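Local coordinates for protein gamma-glutamyltranspeptidase (Ggt) (Helicobacter pylori 26695, PDB 5BPK) that probably cleaves and transfers the gamma-glutamyl group of glutathione and related compounds, as an N-terminal nucleophile hydrolase of two different chains, at residues 85-90 against 99-104. Sequence-based numbering, arbitrary orientation.
Sequences GGFAVI and ALDFRE. With 4UD ((2S)-amino[(5S)-4,5-dihydro-1,2-oxazol-5-yl]acetic acid), chain O.
Phe102 lays its ring across the backbone of Gly86, and this is the tight end of an antiparallel beta hairpin. Gly86 CA sits 3.9 Å from the ring centroid, 23° off the normal, a CH-pi contact over the ring face. Chi1 of 59° places Phe102 CG between its own N and carbonyl carbon; Gly86 O is 3.2 Å from CG, above one face of the ring toward the rim. Two pairs of backbone bonds join the strands. Leu100 N to Ala88 O is short and straight (2.7 Å), whereas Gly86 N reaches Phe102 O from above the carbonyl plane, 68° out of it, consistent with the pairing changing as strand 97-102 ends. Asp101 OD1 accepts from Arg103 N two residues on at 2.9 Å, an Asx turn spanning the end of the strand; Asp101 also forms salt bridges to Arg264 and to Arg69 of the partner chain. Toward Ala99 the side chains meet more loosely: Ala88 CB and Leu100 CB are 4.2 Å apart, Val89 CG2 and Ala99 CB 4.4 Å. No solvent side exists, since every touching residue is buried and strand 85-91 pairs on with a strand of the partner chain. On the side of the sheet bearing Phe87, Arg103 CB lies 3.9 Å from Phe87 CE1. Arg103 NH1 donates to carboxylate O9 of 4UD at 2.9 Å, while Asp43 and Glu40 of the partner chain form salt bridges with the guanidinium. The hairpin end thus presents a cation to the ligand's carboxylate, and the flanking acids probably help to orient it.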
ATOM      1  N   GLY A  85      -4.456  -8.095  -3.043  1.00 10.28           N
ATOM      2  CA  GLY A  85      -5.455  -7.061  -3.287  1.00 11.15           C
ATOM      3  C   GLY A  85      -4.880  -5.692  -3.002  1.00  9.70           C
ATOM      4  O   GLY A  85      -3.685  -5.542  -2.677  1.00 10.42           O
ATOM      5  N   GLY A  86      -5.721  -4.677  -3.124  1.00  8.80           N
ATOM      6  CA  GLY A  86      -5.246  -3.319  -2.950  1.00 10.61           C
ATOM      7  C   GLY A  86      -6.282  -2.281  -3.312  1.00  9.77           C
ATOM      8  O   GLY A  86      -7.468  -2.572  -3.344  1.00  9.30           O
ATOM      9  N   PHE A  87      -5.801  -1.068  -3.575  1.00 10.63           N
ATOM     10  CA  PHE A  87      -6.633   0.094  -3.839  1.00  9.68           C
ATOM     11  C   PHE A  87      -6.069   0.909  -4.990  1.00  8.63           C
ATOM     12  O   PHE A  87      -4.841   1.022  -5.147  1.00 10.29           O
ATOM     13  CB  PHE A  87      -6.685   0.999  -2.606  1.00  9.57           C
ATOM     14  CG  PHE A  87      -7.148   0.305  -1.358  1.00  9.81           C
ATOM     15  CD1 PHE A  87      -8.483  -0.034  -1.192  1.00  9.59           C
ATOM     16  CD2 PHE A  87      -6.253   0.008  -0.349  1.00 11.72           C
ATOM     17  CE1 PHE A  87      -8.912  -0.684  -0.029  1.00 11.60           C
ATOM     18  CE2 PHE A  87      -6.671  -0.630   0.829  1.00 12.96           C
ATOM     19  CZ  PHE A  87      -8.010  -0.976   0.981  1.00 10.96           C
ATOM     20  N   ALA A  88      -6.955   1.542  -5.747  1.00  9.96           N
ATOM     21  CA  ALA A  88      -6.541   2.505  -6.770  1.00 11.08           C
ATOM     22  C   ALA A  88      -7.335   3.775  -6.567  1.00 11.99           C
ATOM     23  O   ALA A  88      -8.563   3.739  -6.540  1.00 13.60           O
ATOM     24  CB  ALA A  88      -6.792   1.975  -8.167  1.00 12.12           C
ATOM     25  N   VAL A  89      -6.632   4.886  -6.399  1.00  9.63           N
ATOM     26  CA  VAL A  89      -7.240   6.200  -6.357  1.00 10.40           C
ATOM     27  C   VAL A  89      -6.994   6.833  -7.736  1.00 11.32           C
ATOM     28  O   VAL A  89      -5.857   6.860  -8.247  1.00  9.76           O
ATOM     29  CB  VAL A  89      -6.689   7.022  -5.174  1.00 11.12           C
ATOM     30  CG1 VAL A  89      -7.045   8.491  -5.297  1.00 13.45           C
ATOM     31  CG2 VAL A  89      -7.227   6.461  -3.870  1.00  9.91           C
ATOM     32  N   ILE A  90      -8.072   7.311  -8.354  1.00  9.61           N
ATOM     33  CA  ILE A  90      -8.023   7.715  -9.753  1.00 11.56           C
ATOM     34  C   ILE A  90      -8.625   9.101  -9.906  1.00 10.71           C
ATOM     35  O   ILE A  90      -9.709   9.353  -9.397  1.00 12.53           O
ATOM     36  CB  ILE A  90      -8.801   6.736 -10.644  1.00 12.19           C
ATOM     37  CG1 ILE A  90      -8.201   5.321 -10.539  1.00 12.73           C
ATOM     38  CG2 ILE A  90      -8.799   7.242 -12.095  1.00 15.44           C
ATOM     39  CD1 ILE A  90      -9.060   4.215 -11.147  1.00 15.34           C
ATOM     40  N   ALA A  99     -12.348   6.076  -6.071  1.00 11.61           N
ATOM     41  CA  ALA A  99     -11.478   5.137  -5.365  1.00 11.65           C
ATOM     42  C   ALA A  99     -11.978   3.738  -5.659  1.00 13.98           C
ATOM     43  O   ALA A  99     -13.175   3.469  -5.535  1.00 18.17           O
ATOM     44  CB  ALA A  99     -11.498   5.401  -3.881  1.00 14.05           C
ATOM     45  N   LEU A 100     -11.082   2.865  -6.091  1.00 11.95           N
ATOM     46  CA  LEU A 100     -11.415   1.477  -6.330  1.00 10.98           C
ATOM     47  C   LEU A 100     -10.887   0.612  -5.182  1.00 10.05           C
ATOM     48  O   LEU A 100      -9.696   0.594  -4.906  1.00 10.35           O
ATOM     49  CB  LEU A 100     -10.822   1.008  -7.654  1.00 11.61           C
ATOM     50  CG  LEU A 100     -11.078  -0.449  -8.035  1.00 12.71           C
ATOM     51  CD1 LEU A 100     -12.550  -0.763  -8.146  1.00 12.58           C
ATOM     52  CD2 LEU A 100     -10.323  -0.780  -9.321  1.00 15.45           C
ATOM     53  N   ASP A 101     -11.806  -0.088  -4.535  1.00 10.48           N
ATOM     54  CA  ASP A 101     -11.528  -1.034  -3.462  1.00  8.88           C
ATOM     55  C   ASP A 101     -11.472  -2.425  -4.099  1.00 10.96           C
ATOM     56  O   ASP A 101     -12.513  -2.990  -4.459  1.00 11.03           O
ATOM     57  CB  ASP A 101     -12.663  -0.912  -2.411  1.00  8.87           C
ATOM     58  CG  ASP A 101     -12.671  -2.016  -1.357  1.00 10.74           C
ATOM     59  OD1 ASP A 101     -11.857  -2.961  -1.398  1.00 12.43           O
ATOM     60  OD2 ASP A 101     -13.567  -1.926  -0.482  1.00 11.98           O
ATOM     61  N   PHE A 102     -10.257  -2.963  -4.244  1.00  9.67           N
ATOM     62  CA  PHE A 102     -10.067  -4.376  -4.561  1.00  9.12           C
ATOM     63  C   PHE A 102      -9.313  -5.103  -3.433  1.00  8.76           C
ATOM     64  O   PHE A 102      -8.477  -5.973  -3.654  1.00  9.92           O
ATOM     65  CB  PHE A 102      -9.471  -4.587  -5.966  1.00 10.51           C
ATOM     66  CG  PHE A 102      -8.120  -3.948  -6.213  1.00  7.96           C
ATOM     67  CD1 PHE A 102      -8.016  -2.629  -6.631  1.00  9.83           C
ATOM     68  CD2 PHE A 102      -6.965  -4.712  -6.165  1.00 10.43           C
ATOM     69  CE1 PHE A 102      -6.775  -2.073  -6.923  1.00 10.59           C
ATOM     70  CE2 PHE A 102      -5.711  -4.151  -6.442  1.00  9.39           C
ATOM     71  CZ  PHE A 102      -5.624  -2.823  -6.828  1.00  9.38           C
ATOM     72  N   ARG A 103      -9.663  -4.725  -2.210  1.00  9.14           N
ATOM     73  CA  ARG A 103      -9.132  -5.348  -1.000  1.00 10.50           C
ATOM     74  C   ARG A 103      -9.671  -6.767  -0.842  1.00  8.96           C
ATOM     75  O   ARG A 103     -10.825  -7.049  -1.172  1.00 10.45           O
ATOM     76  CB  ARG A 103      -9.530  -4.499   0.204  1.00 10.05           C
ATOM     77  CG  ARG A 103      -9.036  -4.968   1.563  1.00  9.10           C
ATOM     78  CD  ARG A 103      -7.528  -4.869   1.718  1.00  9.18           C
ATOM     79  NE  ARG A 103      -7.147  -4.851   3.132  1.00 11.63           N
ATOM     80  CZ  ARG A 103      -5.896  -4.812   3.584  1.00 11.54           C
ATOM     81  NH1 ARG A 103      -4.873  -4.832   2.755  1.00 12.41           N
ATOM     82  NH2 ARG A 103      -5.661  -4.769   4.887  1.00 10.34           N
ATOM     83  N   GLU A 104      -8.854  -7.663  -0.290  1.00 10.23           N
ATOM     84  CA  GLU A 104      -9.318  -9.024  -0.026  1.00 11.13           C
ATOM     85  C   GLU A 104     -10.468  -9.034   0.971  1.00 10.41           C
ATOM     86  O   GLU A 104     -10.585  -8.143   1.823  1.00 11.42           O
ATOM     87  CB  GLU A 104      -8.207  -9.925   0.491  1.00 11.94           C
ATOM     88  CG  GLU A 104      -6.988 -10.033  -0.415  1.00  9.96           C
ATOM     89  CD  GLU A 104      -5.876  -9.087  -0.002  1.00 10.24           C
ATOM     90  OE1 GLU A 104      -6.154  -7.871   0.170  1.00 11.26           O
ATOM     91  OE2 GLU A 104      -4.730  -9.572   0.137  1.00 10.72           O
TER
HETATM   92  C3  4UD O 701       2.280  -3.124   2.571  1.00 22.64           C
HETATM   93  C4  4UD O 701       0.257  -3.361   3.455  1.00 18.07           C
HETATM   94  C5  4UD O 701       1.508  -4.197   3.257  1.00 23.69           C
HETATM   95  C6  4UD O 701      -0.606  -3.736   4.668  1.00 13.57           C
HETATM   96  C8  4UD O 701      -1.830  -2.849   4.615  1.00 13.00           C
HETATM   97  O9  4UD O 701      -2.769  -3.125   3.910  1.00 13.76           O
HETATM   98  O10 4UD O 701      -1.888  -1.720   5.359  1.00 12.30           O
HETATM   99  N7  4UD O 701      -1.046  -5.135   4.579  1.00 13.67           N
HETATM  100  O2  4UD O 701       0.715  -2.025   3.652  1.00 24.83           O
HETATM  101  N1  4UD O 701       1.776  -1.966   2.843  1.00 27.05           N